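Local coordinates for protein orotidine 5'-phosphate decarboxylase (Pyrococcus horikoshii, PDB 2CZD) that probably catalyses, as a homodimer, the decarboxylation of orotidine 5'-monophosphate to UMP, the last step of de novo UMP synthesis, at residues Val3-Val8 with Met27-Trp32; Glu53-Leu58 with Ala79-Val84; Ile102-Glu107 with Ile125-Glu130; Glu130-Gly135 with Arg152-Ile157. All blocks are in the same frame, centred on the assembly; numbering follows the deposited sequence.

Interaction 1. Residues Val3-Val8 with Met27-Trp32; sequences VLALDV and MIKVNW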
loop_
_atom_site.group_PDB
_atom_site.type_symbol
_atom_site.label_atom_id
_atom_site.label_comp_id
_atom_site.label_asym_id
_atom_site.label_seq_id
_atom_site.Cartn_x
_atom_site.Cartn_y
_atom_site.Cartn_z
ATOM N N VAL B 3 -15.799 13.544 6.333
ATOM C CA VAL B 3 -15.190 12.227 6.463
ATOM C C VAL B 3 -14.176 12.400 7.581
ATOM O O VAL B 3 -13.263 13.196 7.468
ATOM C CB VAL B 3 -14.447 11.789 5.185
ATOM C CG1 VAL B 3 -13.648 10.502 5.478
ATOM C CG2 VAL B 3 -15.480 11.541 4.061
ATOM N N LEU B 4 -14.357 11.666 8.673
ATOM C CA LEU B 4 -13.435 11.767 9.803
ATOM C C LEU B 4 -12.261 10.811 9.625
ATOM O O LEU B 4 -12.466 9.596 9.572
ATOM C CB LEU B 4 -14.160 11.422 11.114
ATOM C CG LEU B 4 -13.241 11.373 12.340
ATOM C CD1 LEU B 4 -12.674 12.756 12.618
ATOM C CD2 LEU B 4 -14.047 10.879 13.555
ATOM N N ALA B 5 -11.057 11.370 9.512
ATOM C CA ALA B 5 -9.826 10.567 9.414
ATOM C C ALA B 5 -9.551 10.209 10.876
ATOM O O ALA B 5 -8.965 11.004 11.643
ATOM C CB ALA B 5 -8.692 11.396 8.829
ATOM N N LEU B 6 -10.000 9.012 11.254
ATOM C CA LEU B 6 -9.922 8.541 12.637
ATOM C C LEU B 6 -8.561 7.956 12.965
ATOM O O LEU B 6 -8.407 6.740 13.203
ATOM C CB LEU B 6 -11.022 7.517 12.888
ATOM C CG LEU B 6 -11.233 7.110 14.351
ATOM C CD1 LEU B 6 -11.669 8.336 15.147
ATOM C CD2 LEU B 6 -12.291 6.027 14.422
ATOM N N ASP B 7 -7.586 8.849 13.003
ATOM C CA ASP B 7 -6.209 8.457 13.238
ATOM C C ASP B 7 -5.867 8.495 14.722
ATOM O O ASP B 7 -4.960 9.195 15.158
ATOM C CB ASP B 7 -5.285 9.355 12.413
ATOM C CG ASP B 7 -5.526 9.223 10.910
ATOM O OD1 ASP B 7 -6.132 8.214 10.487
ATOM O OD2 ASP B 7 -5.097 10.120 10.151
ATOM N N VAL B 8 -6.640 7.721 15.475
ATOM C CA VAL B 8 -6.510 7.589 16.918
ATOM C C VAL B 8 -6.142 6.126 17.067
ATOM O O VAL B 8 -6.994 5.242 16.963
ATOM C CB VAL B 8 -7.849 7.893 17.591
ATOM C CG1 VAL B 8 -7.789 7.564 19.084
ATOM C CG2 VAL B 8 -8.192 9.359 17.361
ATOM N N MET B 27 -18.790 9.607 7.056
ATOM C CA MET B 27 -17.955 8.408 6.970
ATOM C C MET B 27 -16.771 8.511 7.908
ATOM O O MET B 27 -16.375 9.600 8.302
ATOM C CB MET B 27 -17.414 8.225 5.549
ATOM C CG MET B 27 -18.498 8.082 4.501
ATOM S SD MET B 27 -17.788 7.601 2.932
ATOM C CE MET B 27 -19.116 8.077 1.778
ATOM N N ILE B 28 -16.204 7.353 8.238
ATOM C CA ILE B 28 -15.018 7.261 9.068
ATOM C C ILE B 28 -13.963 6.673 8.142
ATOM O O ILE B 28 -14.230 5.699 7.427
ATOM C CB ILE B 28 -15.218 6.289 10.238
ATOM C CG1 ILE B 28 -16.321 6.819 11.159
ATOM C CG2 ILE B 28 -13.910 6.102 10.987
ATOM C CD1 ILE B 28 -16.817 5.783 12.164
ATOM N N LYS B 29 -12.787 7.279 8.127
ATOM C CA LYS B 29 -11.688 6.774 7.303
ATOM C C LYS B 29 -10.603 6.186 8.215
ATOM O O LYS B 29 -10.146 6.838 9.168
ATOM C CB LYS B 29 -11.099 7.908 6.446
ATOM C CG LYS B 29 -9.934 7.460 5.541
ATOM C CD LYS B 29 -9.492 8.628 4.664
ATOM C CE LYS B 29 -8.615 9.638 5.429
ATOM N NZ LYS B 29 -7.304 9.042 5.840
ATOM N N VAL B 30 -10.198 4.954 7.931
ATOM C CA VAL B 30 -9.166 4.302 8.728
ATOM C C VAL B 30 -7.948 4.039 7.846
ATOM O O VAL B 30 -8.069 3.924 6.626
ATOM C CB VAL B 30 -9.671 2.974 9.352
ATOM C CG1 VAL B 30 -10.887 3.254 10.250
ATOM C CG2 VAL B 30 -10.024 1.973 8.258
ATOM N N ASN B 31 -6.772 3.959 8.455
ATOM C CA ASN B 31 -5.556 3.725 7.671
ATOM C C ASN B 31 -4.797 2.468 8.099
ATOM O O ASN B 31 -5.241 1.745 8.984
ATOM C CB ASN B 31 -4.647 4.954 7.747
ATOM C CG ASN B 31 -4.248 5.304 9.168
ATOM O OD1 ASN B 31 -4.392 4.503 10.083
ATOM N ND2 ASN B 31 -3.714 6.503 9.349
ATOM N N TRP B 32 -3.675 2.174 7.443
ATOM C CA TRP B 32 -2.913 0.987 7.824
ATOM C C TRP B 32 -2.419 1.028 9.287
ATOM O O TRP B 32 -2.484 0.022 9.989
ATOM C CB TRP B 32 -1.722 0.765 6.864
ATOM C CG TRP B 32 -2.066 0.123 5.519
ATOM C CD1 TRP B 32 -1.741 0.612 4.283
ATOM C CD2 TRP B 32 -2.662 -1.164 5.291
ATOM N NE1 TRP B 32 -2.088 -0.289 3.305
ATOM C CE2 TRP B 32 -2.651 -1.390 3.889
ATOM C CE3 TRP B 32 -3.194 -2.149 6.127
ATOM C CZ2 TRP B 32 -3.148 -2.558 3.312
ATOM C CZ3 TRP B 32 -3.696 -3.330 5.546
ATOM C CH2 TRP B 32 -3.663 -3.515 4.145
HETATM O O HOH W 1 -7.165 5.587 11.040
HETATM O O HOH W 2 -7.631 7.683 8.285
HETATM O O HOH W 3 -5.083 9.822 7.426
#
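Asp-7 and Asn-31 cross obliquely with their end groups nearly parallel, the carboxylate and amide planes lying 8° apart. Although Asn-31 ND2 comes to 3.2 Å from Asp-7 OD1, the angle is too poor for a hydrogen bond; the amide is held instead by Tyr-9 OH and, through OD1, by the backbone N of Leu-34, which it caps. Lys-29 starts straight, CG anti to the backbone N, then bends at chi3, which rests CE against Ala-5 CB at 3.8 Å; a bend at chi4 sets NZ, which makes a salt bridge with Asp-57 and meets Asp-7 through two waters, one for each carboxylate oxygen. Asp-7 and Lys-29 belong to the substrate site, at the C-terminal mouth of the TIM barrel; strands 2-5 and 27-31 and helix 11-21 make one beta-alpha-beta unit of it. Parallel pairing runs through Leu-4 N to Met-27 O, Lys-29 N to Leu-4 O (2.7 Å) and Leu-6 N to Lys-29 O. An alanine in place of Asp-7 would probably leave three bound waters without their carboxylate partner and cut the water link to Lys-29. Toward helix 11-21, Leu-6 CB lies 3.7 Å from Ile-28 CG2, the chains side by side.

Interaction 2. Residues Glu53-Leu58 with Ala79-Val84; sequences EIIADL and ADYVIV
Glu-53 and Tyr-81 both place CG anti to their own carbonyl carbon, and the glutamate, with chi1 at -79°, stays extended beyond CG until its carboxylate reaches the phenol. Tyr-81 OH donates to Glu-53 OE2 over 2.9 Å. That oxygen lies at the edge of the ring, in its plane, while the hydroxyl stands 45° out of the carboxylate plane. An alanine in place of Glu-53 would probably leave the Tyr-81 hydroxyl without this acceptor and its ring less firmly fixed. Next to this pair, Asp-80 OD2 takes the N-H of Ile-54 on its anti lone pair at 2.9 Å, and also forms a salt bridge with Lys-47. Ile-54 O is gripped twice, by the backbone N atoms of Asp-80 and Tyr-81. Regular parallel pairing then follows, with Ala-56 N bonded to Tyr-81 O and Ile-83 N to Ala-56 O. Within the barrel, Ile-55 CG2 packs 3.7 Å from Ile-83 CG1, and Ile-83 CD1 lies 3.5 Å from OD1 of Asp-57, a substrate-site carboxylate paired with Lys-29 and with the proton donor Lys-59. Strands 53-60 and 81-85, neighbours in the TIM barrel, are joined by a beta-alpha-beta crossover through helix 64-76, whose Val-74 and Phe-75 back Ala-56 and Val-82 respectively; helix 41-50 packs on Ile-54, and Ile-103 of strand 101-105 meets Ile-55 and Ile-83.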
loop_
_atom_site.group_PDB
_atom_site.type_symbol
_atom_site.label_atom_id
_atom_site.label_comp_id
_atom_site.label_asym_id
_atom_site.label_seq_id
_atom_site.Cartn_x
_atom_site.Cartn_y
_atom_site.Cartn_z
ATOM N N GLU B 53 -20.561 4.591 7.723
ATOM C CA GLU B 53 -19.811 3.995 6.611
ATOM C C GLU B 53 -18.315 4.156 6.823
ATOM O O GLU B 53 -17.859 5.151 7.382
ATOM C CB GLU B 53 -20.232 4.624 5.280
ATOM C CG GLU B 53 -21.547 4.041 4.756
ATOM C CD GLU B 53 -21.958 4.602 3.416
ATOM O OE1 GLU B 53 -22.980 4.120 2.880
ATOM O OE2 GLU B 53 -21.281 5.515 2.895
ATOM N N ILE B 54 -17.554 3.164 6.363
ATOM C CA ILE B 54 -16.105 3.167 6.535
ATOM C C ILE B 54 -15.293 3.163 5.255
ATOM O O ILE B 54 -15.569 2.396 4.329
ATOM C CB ILE B 54 -15.664 1.939 7.382
ATOM C CG1 ILE B 54 -16.304 2.022 8.774
ATOM C CG2 ILE B 54 -14.146 1.887 7.505
ATOM C CD1 ILE B 54 -16.126 0.758 9.587
ATOM N N ILE B 55 -14.322 4.065 5.197
ATOM C CA ILE B 55 -13.394 4.111 4.080
ATOM C C ILE B 55 -12.061 3.558 4.584
ATOM O O ILE B 55 -11.534 4.028 5.597
ATOM C CB ILE B 55 -13.118 5.547 3.597
ATOM C CG1 ILE B 55 -14.383 6.163 3.024
ATOM C CG2 ILE B 55 -12.010 5.532 2.498
ATOM C CD1 ILE B 55 -14.272 7.708 2.845
ATOM N N ALA B 56 -11.505 2.566 3.890
ATOM C CA ALA B 56 -10.196 2.024 4.262
ATOM C C ALA B 56 -9.178 2.698 3.337
ATOM O O ALA B 56 -9.114 2.391 2.132
ATOM C CB ALA B 56 -10.171 0.495 4.092
ATOM N N ASP B 57 -8.431 3.644 3.905
ATOM C CA ASP B 57 -7.442 4.443 3.182
ATOM C C ASP B 57 -6.168 3.616 3.107
ATOM O O ASP B 57 -5.200 3.854 3.841
ATOM C CB ASP B 57 -7.196 5.764 3.933
ATOM C CG ASP B 57 -6.344 6.735 3.142
ATOM O OD1 ASP B 57 -5.788 6.326 2.105
ATOM O OD2 ASP B 57 -6.211 7.905 3.561
ATOM N N LEU B 58 -6.194 2.627 2.224
ATOM C CA LEU B 58 -5.032 1.744 2.069
ATOM C C LEU B 58 -4.092 2.143 0.936
ATOM O O LEU B 58 -2.911 1.791 0.972
ATOM C CB LEU B 58 -5.498 0.311 1.833
ATOM C CG LEU B 58 -6.579 -0.188 2.791
ATOM C CD1 LEU B 58 -6.878 -1.662 2.476
ATOM C CD2 LEU B 58 -6.119 -0.024 4.231
ATOM N N ALA B 79 -15.501 -2.709 5.698
ATOM C CA ALA B 79 -15.250 -1.483 4.939
ATOM C C ALA B 79 -16.278 -1.332 3.840
ATOM O O ALA B 79 -16.700 -2.318 3.228
ATOM C CB ALA B 79 -13.835 -1.498 4.301
ATOM N N ASP B 80 -16.675 -0.088 3.590
ATOM C CA ASP B 80 -17.613 0.219 2.527
ATOM C C ASP B 80 -16.885 0.716 1.286
ATOM O O ASP B 80 -17.400 0.592 0.180
ATOM C CB ASP B 80 -18.615 1.272 2.996
ATOM C CG ASP B 80 -19.502 0.750 4.087
ATOM O OD1 ASP B 80 -20.404 -0.071 3.785
ATOM O OD2 ASP B 80 -19.278 1.150 5.241
ATOM N N TYR B 81 -15.695 1.291 1.474
ATOM C CA TYR B 81 -14.906 1.798 0.343
ATOM C C TYR B 81 -13.440 1.548 0.601
ATOM O O TYR B 81 -12.992 1.591 1.742
ATOM C CB TYR B 81 -15.048 3.322 0.146
ATOM C CG TYR B 81 -16.456 3.838 0.124
ATOM C CD1 TYR B 81 -17.117 4.133 1.318
ATOM C CD2 TYR B 81 -17.145 3.992 -1.076
ATOM C CE1 TYR B 81 -18.442 4.571 1.312
ATOM C CE2 TYR B 81 -18.482 4.429 -1.091
ATOM C CZ TYR B 81 -19.113 4.708 0.110
ATOM O OH TYR B 81 -20.443 5.074 0.105
ATOM N N VAL B 82 -12.681 1.306 -0.467
ATOM C CA VAL B 82 -11.245 1.134 -0.319
ATOM C C VAL B 82 -10.580 2.127 -1.258
ATOM O O VAL B 82 -10.980 2.243 -2.427
ATOM C CB VAL B 82 -10.787 -0.306 -0.725
ATOM C CG1 VAL B 82 -9.272 -0.360 -0.833
ATOM C CG2 VAL B 82 -11.260 -1.324 0.320
ATOM N N ILE B 83 -9.597 2.868 -0.735
ATOM C CA ILE B 83 -8.828 3.806 -1.565
ATOM C C ILE B 83 -7.713 3.028 -2.272
ATOM O O ILE B 83 -6.929 2.312 -1.637
ATOM C CB ILE B 83 -8.243 4.947 -0.713
ATOM C CG1 ILE B 83 -9.408 5.771 -0.162
ATOM C CG2 ILE B 83 -7.302 5.852 -1.556
ATOM C CD1 ILE B 83 -9.006 6.940 0.771
ATOM N N VAL B 84 -7.645 3.184 -3.593
ATOM C CA VAL B 84 -6.669 2.472 -4.405
ATOM C C VAL B 84 -5.932 3.428 -5.323
ATOM O O VAL B 84 -6.487 4.448 -5.756
ATOM C CB VAL B 84 -7.371 1.402 -5.283
ATOM C CG1 VAL B 84 -8.118 0.422 -4.413
ATOM C CG2 VAL B 84 -8.321 2.092 -6.265
#

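Interaction 3. Residues Ile102-Glu107 with Ile125-Glu130; sequences IIMVVE and IEVANE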
loop_
_atom_site.group_PDB
_atom_site.type_symbol
_atom_site.label_atom_id
_atom_site.label_comp_id
_atom_site.label_asym_id
_atom_site.label_seq_id
_atom_site.Cartn_x
_atom_site.Cartn_y
_atom_site.Cartn_z
ATOM N N ILE B 102 -14.818 1.756 -4.618
ATOM C CA ILE B 102 -13.480 2.282 -4.537
ATOM C C ILE B 102 -13.395 3.776 -4.712
ATOM O O ILE B 102 -14.295 4.417 -5.259
ATOM C CB ILE B 102 -12.567 1.645 -5.621
ATOM C CG1 ILE B 102 -13.125 1.914 -7.026
ATOM C CG2 ILE B 102 -12.438 0.130 -5.369
ATOM C CD1 ILE B 102 -12.106 1.670 -8.172
ATOM N N ILE B 103 -12.289 4.328 -4.231
ATOM C CA ILE B 103 -11.979 5.752 -4.359
ATOM C C ILE B 103 -10.569 5.722 -4.943
ATOM O O ILE B 103 -9.694 5.058 -4.394
ATOM C CB ILE B 103 -11.972 6.456 -2.986
ATOM C CG1 ILE B 103 -13.411 6.557 -2.470
ATOM C CG2 ILE B 103 -11.304 7.863 -3.105
ATOM C CD1 ILE B 103 -13.516 6.881 -0.985
ATOM N N MET B 104 -10.337 6.438 -6.043
ATOM C CA MET B 104 -9.032 6.409 -6.710
ATOM C C MET B 104 -8.133 7.596 -6.444
ATOM O O MET B 104 -8.590 8.715 -6.338
ATOM C CB MET B 104 -9.236 6.266 -8.231
ATOM C CG MET B 104 -9.866 4.936 -8.617
ATOM S SD MET B 104 -10.341 4.850 -10.378
ATOM C CE MET B 104 -8.718 4.982 -11.204
ATOM N N VAL B 105 -6.828 7.334 -6.361
ATOM C CA VAL B 105 -5.851 8.390 -6.144
ATOM C C VAL B 105 -5.401 8.899 -7.503
ATOM O O VAL B 105 -4.840 8.138 -8.317
ATOM C CB VAL B 105 -4.577 7.871 -5.418
ATOM C CG1 VAL B 105 -3.519 8.992 -5.352
ATOM C CG2 VAL B 105 -4.927 7.353 -4.027
ATOM N N VAL B 106 -5.640 10.185 -7.744
ATOM C CA VAL B 106 -5.230 10.797 -8.998
ATOM C C VAL B 106 -4.227 11.927 -8.806
ATOM O O VAL B 106 -3.609 12.385 -9.762
ATOM C CB VAL B 106 -6.455 11.329 -9.790
ATOM C CG1 VAL B 106 -7.452 10.206 -10.002
ATOM C CG2 VAL B 106 -7.101 12.523 -9.068
ATOM N N GLU B 107 -4.064 12.368 -7.568
ATOM C CA GLU B 107 -3.146 13.459 -7.254
ATOM C C GLU B 107 -2.834 13.361 -5.761
ATOM O O GLU B 107 -3.709 12.995 -4.971
ATOM C CB GLU B 107 -3.830 14.797 -7.559
ATOM C CG GLU B 107 -2.920 16.005 -7.375
ATOM C CD GLU B 107 -3.581 17.302 -7.819
ATOM O OE1 GLU B 107 -4.062 17.366 -8.968
ATOM O OE2 GLU B 107 -3.600 18.257 -7.027
ATOM N N ILE B 125 -6.979 11.095 -14.185
ATOM C CA ILE B 125 -8.393 11.475 -14.189
ATOM C C ILE B 125 -9.107 10.763 -15.362
ATOM O O ILE B 125 -10.244 10.311 -15.215
ATOM C CB ILE B 125 -8.560 12.999 -14.302
ATOM C CG1 ILE B 125 -8.119 13.653 -12.993
ATOM C CG2 ILE B 125 -10.026 13.354 -14.594
ATOM C CD1 ILE B 125 -7.966 15.159 -13.130
ATOM N N GLU B 126 -8.447 10.664 -16.518
ATOM C CA GLU B 126 -9.043 9.963 -17.649
ATOM C C GLU B 126 -9.284 8.508 -17.260
ATOM O O GLU B 126 -10.311 7.937 -17.620
ATOM C CB GLU B 126 -8.123 10.024 -18.875
ATOM C CG GLU B 126 -7.890 11.439 -19.378
ATOM C CD GLU B 126 -6.884 11.502 -20.506
ATOM O OE1 GLU B 126 -5.949 10.673 -20.523
ATOM O OE2 GLU B 126 -7.022 12.399 -21.371
ATOM N N VAL B 127 -8.350 7.883 -16.542
ATOM C CA VAL B 127 -8.581 6.492 -16.134
ATOM C C VAL B 127 -9.781 6.433 -15.185
ATOM O O VAL B 127 -10.628 5.554 -15.308
ATOM C CB VAL B 127 -7.345 5.861 -15.423
ATOM C CG1 VAL B 127 -7.662 4.436 -15.008
ATOM C CG2 VAL B 127 -6.117 5.893 -16.326
ATOM N N ALA B 128 -9.856 7.355 -14.226
ATOM C CA ALA B 128 -11.004 7.379 -13.318
ATOM C C ALA B 128 -12.310 7.586 -14.125
ATOM O O ALA B 128 -13.337 7.008 -13.813
ATOM C CB ALA B 128 -10.837 8.495 -12.282
ATOM N N ASN B 129 -12.272 8.410 -15.165
ATOM C CA ASN B 129 -13.486 8.611 -15.952
ATOM C C ASN B 129 -13.935 7.311 -16.625
ATOM O O ASN B 129 -15.131 7.073 -16.790
ATOM C CB ASN B 129 -13.256 9.704 -16.990
ATOM C CG ASN B 129 -13.212 11.078 -16.373
ATOM O OD1 ASN B 129 -13.641 11.267 -15.227
ATOM N ND2 ASN B 129 -12.715 12.048 -17.127
ATOM N N GLU B 130 -12.978 6.465 -16.995
ATOM C CA GLU B 130 -13.290 5.198 -17.646
ATOM C C GLU B 130 -13.860 4.215 -16.634
ATOM O O GLU B 130 -14.881 3.561 -16.874
ATOM C CB GLU B 130 -12.023 4.566 -18.243
ATOM C CG GLU B 130 -11.400 5.265 -19.447
ATOM C CD GLU B 130 -10.149 4.531 -19.965
ATOM O OE1 GLU B 130 -9.497 5.057 -20.890
ATOM O OE2 GLU B 130 -9.811 3.430 -19.454
#
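Met-104, Val-127 and Ala-128 meet without any ring or planar side chain between them, so the contact has no flat faces or edges to match and rests on thioether and aliphatic surfaces alone. The amide of Asn-129, a flat group of the helix, takes no part: Asn-129 points CB away from the strand, and its amide bonds to the backbone of Arg-152 and Lys-154. Met-104 puts CG anti to its carbonyl carbon and bends at chi3 (64°), which swings the methyl CE onto the helix. There CE lies 3.9 Å from Ala-128 CA and 4.0 Å from Val-127 CG1, the methionine and valine side chains crossing at about a right angle. SD settles beside Ala-128, 4.1 Å from its CB. Two residues further on, Val-106 spreads its two methyls over the same helix face: CG2 is 4.2 Å from Ile-125 CG1, and CG1 is 4.4 Å from Ala-128 CB. Ile-125 and Ala-128 are three residues apart, close to one helical turn. Val-106 also has its carbonyl oxygen bonded to Thr-121 OG1 at the start of the helix, and Val-127 packs against Phe-116 of the second subunit. Met-104 of strand 101-105 and Val-106 just beyond it thus point outward onto helix 121-131, the strand-to-helix packing of the outer layer of a TIM barrel.

Interaction 4. Residues Glu130-Gly135 with Arg152-Ile157; sequences EIEPFG and RLKEGI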
loop_
_atom_site.group_PDB
_atom_site.type_symbol
_atom_site.label_atom_id
_atom_site.label_comp_id
_atom_site.label_asym_id
_atom_site.label_seq_id
_atom_site.Cartn_x
_atom_site.Cartn_y
_atom_site.Cartn_z
ATOM N N GLU B 130 -12.978 6.465 -16.995
ATOM C CA GLU B 130 -13.290 5.198 -17.646
ATOM C C GLU B 130 -13.860 4.215 -16.634
ATOM O O GLU B 130 -14.881 3.561 -16.874
ATOM C CB GLU B 130 -12.023 4.566 -18.243
ATOM C CG GLU B 130 -11.400 5.265 -19.447
ATOM C CD GLU B 130 -10.149 4.531 -19.965
ATOM O OE1 GLU B 130 -9.497 5.057 -20.890
ATOM O OE2 GLU B 130 -9.811 3.430 -19.454
ATOM N N ILE B 131 -13.197 4.122 -15.485
ATOM C CA ILE B 131 -13.589 3.172 -14.458
ATOM C C ILE B 131 -14.830 3.553 -13.657
ATOM O O ILE B 131 -15.586 2.681 -13.223
ATOM C CB ILE B 131 -12.387 2.908 -13.513
ATOM C CG1 ILE B 131 -11.352 2.048 -14.259
ATOM C CG2 ILE B 131 -12.842 2.199 -12.228
ATOM C CD1 ILE B 131 -10.083 1.781 -13.488
ATOM N N GLU B 132 -15.049 4.859 -13.498
ATOM C CA GLU B 132 -16.173 5.389 -12.730
ATOM C C GLU B 132 -16.228 4.865 -11.281
ATOM O O GLU B 132 -17.161 4.164 -10.881
ATOM C CB GLU B 132 -17.515 5.148 -13.450
ATOM C CG GLU B 132 -17.577 5.809 -14.813
ATOM C CD GLU B 132 -18.870 5.511 -15.575
ATOM O OE1 GLU B 132 -19.010 6.026 -16.701
ATOM O OE2 GLU B 132 -19.731 4.754 -15.067
ATOM N N PRO B 133 -15.185 5.163 -10.489
ATOM C CA PRO B 133 -15.143 4.743 -9.082
ATOM C C PRO B 133 -16.159 5.615 -8.325
ATOM O O PRO B 133 -16.726 6.557 -8.886
ATOM C CB PRO B 133 -13.718 5.109 -8.653
ATOM C CG PRO B 133 -13.468 6.376 -9.453
ATOM C CD PRO B 133 -14.009 5.988 -10.827
ATOM N N PHE B 134 -16.380 5.302 -7.058
ATOM C CA PHE B 134 -17.273 6.136 -6.252
ATOM C C PHE B 134 -16.726 7.563 -6.216
ATOM O O PHE B 134 -17.480 8.532 -6.308
ATOM C CB PHE B 134 -17.363 5.594 -4.820
ATOM C CG PHE B 134 -18.082 6.522 -3.859
ATOM C CD1 PHE B 134 -17.368 7.339 -2.985
ATOM C CD2 PHE B 134 -19.473 6.574 -3.834
ATOM C CE1 PHE B 134 -18.014 8.193 -2.092
ATOM C CE2 PHE B 134 -20.131 7.421 -2.948
ATOM C CZ PHE B 134 -19.402 8.235 -2.070
ATOM N N GLY B 135 -15.411 7.688 -6.065
ATOM C CA GLY B 135 -14.824 9.014 -6.016
ATOM C C GLY B 135 -13.324 9.041 -6.189
ATOM O O GLY B 135 -12.696 8.009 -6.433
ATOM N N ARG B 152 -12.373 18.231 -14.959
ATOM C CA ARG B 152 -11.921 17.157 -15.839
ATOM C C ARG B 152 -12.564 15.814 -15.534
ATOM O O ARG B 152 -12.508 14.891 -16.352
ATOM C CB ARG B 152 -10.397 17.030 -15.730
ATOM C CG ARG B 152 -9.692 18.234 -16.306
ATOM C CD ARG B 152 -8.255 18.362 -15.858
ATOM N NE ARG B 152 -7.651 19.485 -16.571
ATOM C CZ ARG B 152 -7.943 20.768 -16.358
ATOM N NH1 ARG B 152 -7.347 21.710 -17.086
ATOM N NH2 ARG B 152 -8.798 21.129 -15.402
ATOM N N LEU B 153 -13.186 15.725 -14.364
ATOM C CA LEU B 153 -13.794 14.493 -13.881
ATOM C C LEU B 153 -15.254 14.308 -14.265
ATOM O O LEU B 153 -16.064 15.232 -14.138
ATOM C CB LEU B 153 -13.657 14.431 -12.350
ATOM C CG LEU B 153 -14.026 13.133 -11.610
ATOM C CD1 LEU B 153 -12.991 12.038 -11.895
ATOM C CD2 LEU B 153 -14.034 13.419 -10.101
ATOM N N LYS B 154 -15.593 13.105 -14.732
ATOM C CA LYS B 154 -16.972 12.813 -15.125
ATOM C C LYS B 154 -17.962 13.028 -13.969
ATOM O O LYS B 154 -17.698 12.683 -12.808
ATOM C CB LYS B 154 -17.073 11.364 -15.617
ATOM C CG LYS B 154 -18.379 11.016 -16.308
ATOM C CD LYS B 154 -18.490 9.505 -16.489
ATOM C CE LYS B 154 -17.373 8.964 -17.337
ATOM N NZ LYS B 154 -17.553 9.312 -18.768
ATOM N N GLU B 155 -19.118 13.605 -14.288
ATOM C CA GLU B 155 -20.128 13.824 -13.266
ATOM C C GLU B 155 -20.548 12.448 -12.769
ATOM O O GLU B 155 -20.525 11.457 -13.514
ATOM C CB GLU B 155 -21.334 14.571 -13.845
ATOM C CG GLU B 155 -21.993 13.844 -15.005
ATOM C CD GLU B 155 -21.461 14.253 -16.369
ATOM O OE1 GLU B 155 -20.279 14.657 -16.495
ATOM O OE2 GLU B 155 -22.240 14.161 -17.345
ATOM N N GLY B 156 -20.940 12.382 -11.513
ATOM C CA GLY B 156 -21.301 11.100 -10.965
ATOM C C GLY B 156 -20.165 10.597 -10.104
ATOM O O GLY B 156 -20.401 9.791 -9.212
ATOM N N ILE B 157 -18.934 11.027 -10.396
ATOM C CA ILE B 157 -17.812 10.612 -9.555
ATOM C C ILE B 157 -17.605 11.712 -8.527
ATOM O O ILE B 157 -17.443 12.878 -8.898
ATOM C CB ILE B 157 -16.507 10.428 -10.373
ATOM C CG1 ILE B 157 -16.747 9.402 -11.492
ATOM C CG2 ILE B 157 -15.364 9.940 -9.440
ATOM C CD1 ILE B 157 -15.586 9.249 -12.475
HETATM O O HOH W 4 -19.272 6.799 -10.126
HETATM O O HOH W 5 -20.172 8.251 -6.981
#
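Ile-157 overlaps the bend that follows helix 121-131, its two branches sharing Pro-133 and otherwise parting, CG2 to Gly-135 and CD1 to Glu-132. With CG2 anti to the backbone N, that methyl lies 3.6 Å from Gly-135 CA and 3.7 Å from Pro-133 O. CD1 lies 4.0 Å from Pro-133 CD and close to CA of Glu-132, whose positive phi ends the helix. Further out, Glu-132 and Lys-154 run past each other at a slant. The extended glutamate lays OE1 beside the lysine chain, 3.4 Å from Lys-154 CE, whereas NZ, set by the bend at chi4, stays 4.1 Å from Glu-132 OE1, beyond a salt bridge. Lys-154 opens a type II turn that ends at Ile-157, and Gly-156, in its third position, has a positive phi that calls for glycine. The turn leads into strand 158-161, neighbour in the barrel of strand 135-137. A water donates to Phe-134 O and, at 2.7 Å, to Gly-156 O, bridging two carbonyls that have no proton to offer each other. The segments therefore meet directly through apolar contact and polar groups that merely lie near, while water supplies the hydrogen bonding; the Glu-132 to Lys-154 attraction is likely modest.

From the N terminus the four contacts follow in series, none nesting in or crossing another. Interaction 1 closes the loop round helix 11-21 and interaction 2 the one round helix 64-76, each joining adjacent strands of the barrel. These two are joined in turn where strands 27-31 and 53-60 pair. Interaction 3 is of another kind: it closes the long connection from strand 101-105 to its outer helix 121-131, and that strand pairs with strand 81-85 of interaction 2. Interaction 4 begins at Glu-130, which it shares with interaction 3, and closes a loop that holds the rest of strand 135-137 and helix 144-150. Phe-134 also touches Met-27 and Tyr-81, linking interaction 4 back to interactions 1 and 2.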